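Long-range contacts in acyl-coa oxidase (Arabidopsis thaliana, PDB 1W07), which catalyses the FAD-dependent desaturation of long- and medium-chain acyl-CoAs to 2-trans-enoyl-CoAs in peroxisomal beta-oxidation, passing the electrons to oxygen to give hydrogen peroxide: residues B[132-137]-B[184-189]; B[171-176]-B[242-247]. The protein carries 1 engineered substitution. All coordinates share one frame; numbering follows the deposited sequence.

Contact 1: residues B[132-137]-B[184-189]; sequences IGCYAQ and THAVVY. With FAD (flavin-adenine dinucleotide), chain I.
Strands 133-136 and 185-189 run parallel, and main-chain hydrogen bonds carry most of their pairing. Both polar main-chain atoms of Val187 bond to strand 133-136: its N donates to Cys134 O almost along the C=O axis, at 3.1 Å, while its O accepts from Ala136 N. Tyr189 N binds Ala136 O in the carbonyl plane, at 3.2 Å. At the other end Ile132 O takes two donors, Thr184 N at 2.8 Å and His185 N, the latter from above the carbonyl plane. Thr184 OG1 accepts a nearly straight bond from Ile132 N and, at the edge of the imidazole, is hydrogen-bonded to His185 ND1, 2.7 Å away.

Among the side chains, the Tyr135 and Tyr189 rings meet obliquely, their planes 45° apart, with Tyr135 CE1 3.4 Å from Tyr189 CE1. Tyr135 CG lies anti to the backbone N and beside the carbonyl carbon (chi1 -165°), which sets the ring against Tyr189. The Tyr135 hydroxyl donates to Gln137 OE1, an oxygen poised over one face of Tyr189. Cys134 SG rests against Ala186 CB.

Here main-chain atoms meet the flavin: FAD N3 donates to Tyr135 O at 2.8 Å and Gln137 N donates to FAD O2 at 3.0 Å, so the strand end reads the pyrimidine edge of the isoalloxazine.

The pair belongs to the mixed sheet of the beta-rich middle domain of the acyl-CoA dehydrogenase fold. Helix 98-113 packs on the side of Tyr135, Val187 and Tyr189, and the Tyr189 hydroxyl is hydrogen-bonded to Gln113 OE1; strand 197-207 pairs antiparallel with strand 185-194 along its other edge.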
# COMPACT_ATOMS: atom_id res chain seq x y z
N ILE B 132 -21.98 -26.26 -8.84
CA ILE B 132 -20.90 -25.37 -8.45
C ILE B 132 -21.49 -24.41 -7.42
O ILE B 132 -22.44 -23.68 -7.70
CB ILE B 132 -20.33 -24.59 -9.67
CG1 ILE B 132 -19.66 -25.58 -10.63
CG2 ILE B 132 -19.30 -23.56 -9.22
CD1 ILE B 132 -19.17 -24.95 -11.92
N GLY B 133 -20.92 -24.42 -6.22
CA GLY B 133 -21.44 -23.57 -5.16
C GLY B 133 -20.53 -22.47 -4.69
O GLY B 133 -19.32 -22.48 -4.93
N CYS B 134 -21.13 -21.50 -4.00
CA CYS B 134 -20.39 -20.36 -3.47
C CYS B 134 -20.90 -20.11 -2.05
O CYS B 134 -21.89 -20.71 -1.64
CB CYS B 134 -20.62 -19.13 -4.35
SG CYS B 134 -22.35 -18.66 -4.62
N TYR B 135 -20.22 -19.24 -1.32
CA TYR B 135 -20.56 -18.90 0.06
C TYR B 135 -21.20 -17.52 0.09
O TYR B 135 -20.50 -16.51 0.09
CB TYR B 135 -19.27 -18.89 0.90
CG TYR B 135 -19.47 -18.91 2.39
CD1 TYR B 135 -19.77 -20.11 3.05
CD2 TYR B 135 -19.38 -17.74 3.15
CE1 TYR B 135 -19.97 -20.13 4.42
CE2 TYR B 135 -19.59 -17.77 4.52
CZ TYR B 135 -19.88 -18.96 5.15
OH TYR B 135 -20.12 -18.98 6.50
N ALA B 136 -22.53 -17.47 0.13
CA ALA B 136 -23.24 -16.19 0.11
C ALA B 136 -23.67 -15.72 1.50
O ALA B 136 -24.80 -15.95 1.94
CB ALA B 136 -24.43 -16.26 -0.83
N GLN B 137 -22.76 -15.05 2.18
CA GLN B 137 -23.08 -14.55 3.51
C GLN B 137 -23.16 -13.03 3.51
O GLN B 137 -24.22 -12.46 3.77
CB GLN B 137 -22.01 -15.06 4.49
CG GLN B 137 -22.10 -14.51 5.91
CD GLN B 137 -21.12 -15.18 6.85
OE1 GLN B 137 -21.26 -16.35 7.19
NE2 GLN B 137 -20.09 -14.44 7.26
N THR B 184 -24.04 -22.40 -9.58
CA THR B 184 -25.40 -22.79 -9.90
C THR B 184 -26.17 -22.89 -8.59
O THR B 184 -27.39 -22.75 -8.57
CB THR B 184 -25.46 -24.17 -10.61
OG1 THR B 184 -24.92 -25.18 -9.75
CG2 THR B 184 -24.68 -24.13 -11.91
N HIS B 185 -25.44 -23.12 -7.51
CA HIS B 185 -26.01 -23.26 -6.17
C HIS B 185 -25.20 -22.44 -5.17
O HIS B 185 -24.10 -21.96 -5.47
CB HIS B 185 -25.99 -24.73 -5.72
CG HIS B 185 -26.90 -25.64 -6.49
ND1 HIS B 185 -26.69 -25.96 -7.81
CD2 HIS B 185 -28.04 -26.27 -6.13
CE1 HIS B 185 -27.66 -26.75 -8.24
NE2 HIS B 185 -28.49 -26.95 -7.23
N ALA B 186 -25.74 -22.30 -3.97
CA ALA B 186 -25.02 -21.56 -2.95
C ALA B 186 -25.55 -21.78 -1.55
O ALA B 186 -26.73 -22.08 -1.36
CB ALA B 186 -25.06 -20.08 -3.26
N VAL B 187 -24.67 -21.66 -0.58
CA VAL B 187 -25.11 -21.76 0.80
C VAL B 187 -25.44 -20.31 1.19
O VAL B 187 -24.54 -19.47 1.29
CB VAL B 187 -24.01 -22.31 1.72
CG1 VAL B 187 -24.44 -22.17 3.18
CG2 VAL B 187 -23.76 -23.77 1.40
N VAL B 188 -26.72 -20.02 1.36
CA VAL B 188 -27.15 -18.68 1.73
C VAL B 188 -27.42 -18.54 3.23
O VAL B 188 -28.05 -19.41 3.84
CB VAL B 188 -28.43 -18.26 0.97
CG1 VAL B 188 -28.87 -16.84 1.38
CG2 VAL B 188 -28.20 -18.38 -0.55
N TYR B 189 -26.93 -17.46 3.83
CA TYR B 189 -27.13 -17.22 5.25
C TYR B 189 -28.18 -16.12 5.45
O TYR B 189 -28.09 -15.04 4.87
CB TYR B 189 -25.80 -16.87 5.94
CG TYR B 189 -24.88 -18.06 6.03
CD1 TYR B 189 -24.06 -18.41 4.96
CD2 TYR B 189 -24.89 -18.90 7.15
CE1 TYR B 189 -23.28 -19.57 4.99
CE2 TYR B 189 -24.12 -20.07 7.19
CZ TYR B 189 -23.31 -20.40 6.10
OH TYR B 189 -22.60 -21.57 6.10
PA FAD I . -16.68 -3.22 8.20
O1A FAD I . -16.70 -4.33 9.17
O2A FAD I . -17.95 -2.50 7.93
O5B FAD I . -15.55 -2.17 8.66
C5B FAD I . -15.36 -0.93 7.97
C4B FAD I . -14.51 0.02 8.81
O4B FAD I . -15.18 0.19 10.08
C3B FAD I . -13.14 -0.60 9.12
O3B FAD I . -12.19 0.45 9.37
C2B FAD I . -13.43 -1.38 10.40
O2B FAD I . -12.24 -1.48 11.19
C1B FAD I . -14.39 -0.42 11.11
N9A FAD I . -15.24 -1.14 12.08
C8A FAD I . -16.29 -1.91 11.79
N7A FAD I . -16.81 -2.40 12.92
C5A FAD I . -16.08 -1.95 13.93
C6A FAD I . -16.15 -2.11 15.31
N6A FAD I . -17.04 -2.92 15.87
N1A FAD I . -15.22 -1.44 16.11
C2A FAD I . -14.24 -0.63 15.51
N3A FAD I . -14.20 -0.51 14.20
C4A FAD I . -15.09 -1.14 13.40
N1 FAD I . -18.19 -12.58 1.81
C2 FAD I . -18.90 -13.77 1.64
O2 FAD I . -19.91 -14.00 2.31
N3 FAD I . -18.46 -14.70 0.68
C4 FAD I . -17.32 -14.43 -0.09
O4 FAD I . -16.92 -15.26 -0.90
C4X FAD I . -16.64 -13.23 0.07
N5 FAD I . -15.54 -12.90 -0.74
C5X FAD I . -14.86 -11.69 -0.60
C6 FAD I . -13.86 -11.34 -1.49
C7 FAD I . -13.26 -10.09 -1.42
C7M FAD I . -12.17 -9.74 -2.43
C8 FAD I . -13.66 -9.18 -0.44
C8M FAD I . -13.01 -7.80 -0.33
C9 FAD I . -14.66 -9.54 0.46
C9A FAD I . -15.26 -10.79 0.39
N10 FAD I . -16.32 -11.14 1.25
C10 FAD I . -17.06 -12.31 1.03
C1' FAD I . -16.76 -10.22 2.33
C2' FAD I . -15.78 -10.30 3.51
O2' FAD I . -15.64 -11.66 3.93
C3' FAD I . -16.17 -9.44 4.71
O3' FAD I . -17.47 -9.81 5.17
C4' FAD I . -16.17 -7.94 4.39
O4' FAD I . -15.15 -7.61 3.45
C5' FAD I . -15.97 -7.15 5.68
O5' FAD I . -15.79 -5.76 5.39
P FAD I . -16.91 -4.69 5.80
O1P FAD I . -17.25 -3.94 4.57
O2P FAD I . -17.99 -5.37 6.54
O3P FAD I . -16.09 -3.73 6.80

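Contact 2: residues B[171-176]-B[242-247]; sequences ASKWWP and LMFDHV. With FAD (flavin-adenine dinucleotide), chain I.
Lys173 leaves strand 173-174 with CB 3.8 Å from Leu242 CB, the two side chains crossing obliquely on one face of the sheet. Its CG, anti to the carbonyl carbon, lies 4.3 Å from Phe244 CE1; the chain bends at chi2 (-56°) and runs extended from there, taking CD away from Leu242 and bringing CE to 3.6 Å from Ala136 O. The tip, NZ, forms a salt bridge with Glu139 and hydrogen bonds to the carbonyl oxygens of Gln137 and Tyr189, so the buried ammonium is amply satisfied. Behind it, Lys173 N donates to Leu242 O in the carbonyl plane at 2.9 Å, and Leu242 N returns a bond to Lys173 O: an antiparallel hydrogen-bonded pair within the three-stranded sheet of the beta-rich middle domain. Ser172 OG, bonded to Gln169 O, also abuts Met243 CG.

Beyond the strand, one face of the Trp175 indole lies over the flavin's dimethylbenzene ring, its CE3 3.6 Å from FAD C8; Trp174 NE1 sits over the opposite face. Without that indole, an alanine in place of Trp175 would probably leave this side of the flavin less firmly packed. Pro176 follows, its CG 3.9 Å from FAD N3.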
# COMPACT_ATOMS: atom_id res chain seq x y z
N ALA B 171 -29.90 -5.45 1.76
CA ALA B 171 -29.95 -6.85 2.19
C ALA B 171 -29.36 -7.74 1.09
O ALA B 171 -29.12 -8.92 1.31
CB ALA B 171 -31.40 -7.26 2.49
N SER B 172 -29.15 -7.16 -0.08
CA SER B 172 -28.60 -7.90 -1.21
C SER B 172 -27.24 -8.51 -0.88
O SER B 172 -26.39 -7.85 -0.29
CB SER B 172 -28.45 -6.98 -2.42
OG SER B 172 -29.67 -6.32 -2.73
N LYS B 173 -27.02 -9.76 -1.28
CA LYS B 173 -25.74 -10.43 -1.04
C LYS B 173 -24.76 -9.66 -1.90
O LYS B 173 -25.10 -9.23 -3.00
CB LYS B 173 -25.79 -11.90 -1.46
CG LYS B 173 -26.72 -12.74 -0.61
CD LYS B 173 -26.33 -12.61 0.86
CE LYS B 173 -27.30 -13.35 1.76
NZ LYS B 173 -26.94 -13.25 3.22
N TRP B 174 -23.54 -9.48 -1.41
CA TRP B 174 -22.55 -8.69 -2.12
C TRP B 174 -21.14 -9.13 -1.70
O TRP B 174 -20.83 -9.13 -0.51
CB TRP B 174 -22.79 -7.21 -1.77
CG TRP B 174 -22.08 -6.20 -2.62
CD1 TRP B 174 -20.78 -5.77 -2.48
CD2 TRP B 174 -22.60 -5.53 -3.77
NE1 TRP B 174 -20.47 -4.89 -3.47
CE2 TRP B 174 -21.57 -4.72 -4.28
CE3 TRP B 174 -23.84 -5.54 -4.42
CZ2 TRP B 174 -21.74 -3.92 -5.42
CZ3 TRP B 174 -24.01 -4.75 -5.55
CH2 TRP B 174 -22.96 -3.95 -6.04
N TRP B 175 -20.35 -9.50 -2.71
CA TRP B 175 -18.95 -9.97 -2.59
C TRP B 175 -18.67 -11.46 -2.83
O TRP B 175 -17.56 -11.82 -3.22
CB TRP B 175 -18.31 -9.57 -1.24
CG TRP B 175 -17.75 -8.18 -1.26
CD1 TRP B 175 -18.20 -7.10 -0.57
CD2 TRP B 175 -16.72 -7.69 -2.14
NE1 TRP B 175 -17.53 -5.96 -0.98
CE2 TRP B 175 -16.62 -6.30 -1.94
CE3 TRP B 175 -15.88 -8.30 -3.09
CZ2 TRP B 175 -15.72 -5.50 -2.65
CZ3 TRP B 175 -14.98 -7.51 -3.80
CH2 TRP B 175 -14.91 -6.12 -3.57
N PRO B 176 -19.66 -12.35 -2.60
CA PRO B 176 -19.40 -13.78 -2.80
C PRO B 176 -18.65 -14.18 -4.07
O PRO B 176 -19.11 -13.96 -5.18
CB PRO B 176 -20.80 -14.38 -2.71
CG PRO B 176 -21.41 -13.54 -1.60
CD PRO B 176 -21.02 -12.14 -2.07
N LEU B 242 -26.60 -10.78 -5.10
CA LEU B 242 -27.71 -11.72 -5.22
C LEU B 242 -28.89 -11.25 -4.41
O LEU B 242 -28.75 -10.93 -3.23
CB LEU B 242 -27.27 -13.10 -4.72
CG LEU B 242 -28.33 -14.22 -4.59
CD1 LEU B 242 -28.98 -14.49 -5.93
CD2 LEU B 242 -27.67 -15.48 -4.06
N MET B 243 -30.06 -11.21 -5.04
CA MET B 243 -31.28 -10.78 -4.37
C MET B 243 -32.34 -11.87 -4.60
O MET B 243 -32.38 -12.49 -5.66
CB MET B 243 -31.79 -9.44 -4.95
CG MET B 243 -30.83 -8.23 -4.82
SD MET B 243 -31.63 -6.60 -5.07
CE MET B 243 -32.12 -6.71 -6.78
N PHE B 244 -33.17 -12.11 -3.59
CA PHE B 244 -34.22 -13.11 -3.71
C PHE B 244 -35.58 -12.42 -3.59
O PHE B 244 -35.80 -11.64 -2.66
CB PHE B 244 -34.11 -14.16 -2.61
CG PHE B 244 -32.73 -14.70 -2.41
CD1 PHE B 244 -31.81 -14.01 -1.61
CD2 PHE B 244 -32.34 -15.89 -3.00
CE1 PHE B 244 -30.54 -14.51 -1.40
CE2 PHE B 244 -31.06 -16.40 -2.79
CZ PHE B 244 -30.16 -15.71 -1.99
N ASP B 245 -36.48 -12.70 -4.53
CA ASP B 245 -37.83 -12.12 -4.47
C ASP B 245 -38.73 -13.26 -4.00
O ASP B 245 -39.37 -13.93 -4.81
CB ASP B 245 -38.29 -11.62 -5.84
CG ASP B 245 -39.61 -10.86 -5.77
OD1 ASP B 245 -40.27 -10.94 -4.71
OD2 ASP B 245 -39.99 -10.18 -6.75
N HIS B 246 -38.76 -13.49 -2.70
CA HIS B 246 -39.57 -14.56 -2.11
C HIS B 246 -39.29 -15.91 -2.76
O HIS B 246 -40.21 -16.62 -3.18
CB HIS B 246 -41.05 -14.21 -2.24
CG HIS B 246 -41.43 -12.94 -1.54
ND1 HIS B 246 -41.41 -12.81 -0.16
CD2 HIS B 246 -41.80 -11.73 -2.02
CE1 HIS B 246 -41.75 -11.58 0.17
NE2 HIS B 246 -41.99 -10.90 -0.94
N VAL B 247 -38.01 -16.27 -2.85
CA VAL B 247 -37.60 -17.54 -3.43
C VAL B 247 -37.98 -18.66 -2.46
O VAL B 247 -37.88 -18.50 -1.25
CB VAL B 247 -36.07 -17.58 -3.69
CG1 VAL B 247 -35.63 -18.99 -4.06
CG2 VAL B 247 -35.72 -16.62 -4.81
PA FAD I . -16.68 -3.22 8.20
O1A FAD I . -16.70 -4.33 9.17
O2A FAD I . -17.95 -2.50 7.93
O5B FAD I . -15.55 -2.17 8.66
C5B FAD I . -15.36 -0.93 7.97
C4B FAD I . -14.51 0.02 8.81
O4B FAD I . -15.18 0.19 10.08
C3B FAD I . -13.14 -0.60 9.12
O3B FAD I . -12.19 0.45 9.37
C2B FAD I . -13.43 -1.38 10.40
O2B FAD I . -12.24 -1.48 11.19
C1B FAD I . -14.39 -0.42 11.11
N9A FAD I . -15.24 -1.14 12.08
C8A FAD I . -16.29 -1.91 11.79
N7A FAD I . -16.81 -2.40 12.92
C5A FAD I . -16.08 -1.95 13.93
C6A FAD I . -16.15 -2.11 15.31
N6A FAD I . -17.04 -2.92 15.87
N1A FAD I . -15.22 -1.44 16.11
C2A FAD I . -14.24 -0.63 15.51
N3A FAD I . -14.20 -0.51 14.20
C4A FAD I . -15.09 -1.14 13.40
N1 FAD I . -18.19 -12.58 1.81
C2 FAD I . -18.90 -13.77 1.64
O2 FAD I . -19.91 -14.00 2.31
N3 FAD I . -18.46 -14.70 0.68
C4 FAD I . -17.32 -14.43 -0.09
O4 FAD I . -16.92 -15.26 -0.90
C4X FAD I . -16.64 -13.23 0.07
N5 FAD I . -15.54 -12.90 -0.74
C5X FAD I . -14.86 -11.69 -0.60
C6 FAD I . -13.86 -11.34 -1.49
C7 FAD I . -13.26 -10.09 -1.42
C7M FAD I . -12.17 -9.74 -2.43
C8 FAD I . -13.66 -9.18 -0.44
C8M FAD I . -13.01 -7.80 -0.33
C9 FAD I . -14.66 -9.54 0.46
C9A FAD I . -15.26 -10.79 0.39
N10 FAD I . -16.32 -11.14 1.25
C10 FAD I . -17.06 -12.31 1.03
C1' FAD I . -16.76 -10.22 2.33
C2' FAD I . -15.78 -10.30 3.51
O2' FAD I . -15.64 -11.66 3.93
C3' FAD I . -16.17 -9.44 4.71
O3' FAD I . -17.47 -9.81 5.17
C4' FAD I . -16.17 -7.94 4.39
O4' FAD I . -15.15 -7.61 3.45
C5' FAD I . -15.97 -7.15 5.68
O5' FAD I . -15.79 -5.76 5.39
P FAD I . -16.91 -4.69 5.80
O1P FAD I . -17.25 -3.94 4.57
O2P FAD I . -17.99 -5.37 6.54
O3P FAD I . -16.09 -3.73 6.80

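Overall arrangement
Both contacts lie in the middle domain, their centres 11 Å apart, but in different sheets: contact 1 in the mixed sheet containing strands 133-136 and 185-194, contact 2 in the antiparallel sheet of strands 173-174, 240-244 and 220-224. Their segments alternate along the chain, in the order 132-137, 171-176, 184-189, 242-247. A lysine of contact 2 joins the two sheets. The two also converge on one FAD, contact 1 at its pyrimidine edge and contact 2 along the ring system, so the ends of these strands and the residues just after them line one side of the flavin site. Residues of the second subunit touch both contacts, tying the domain to the homodimer interface.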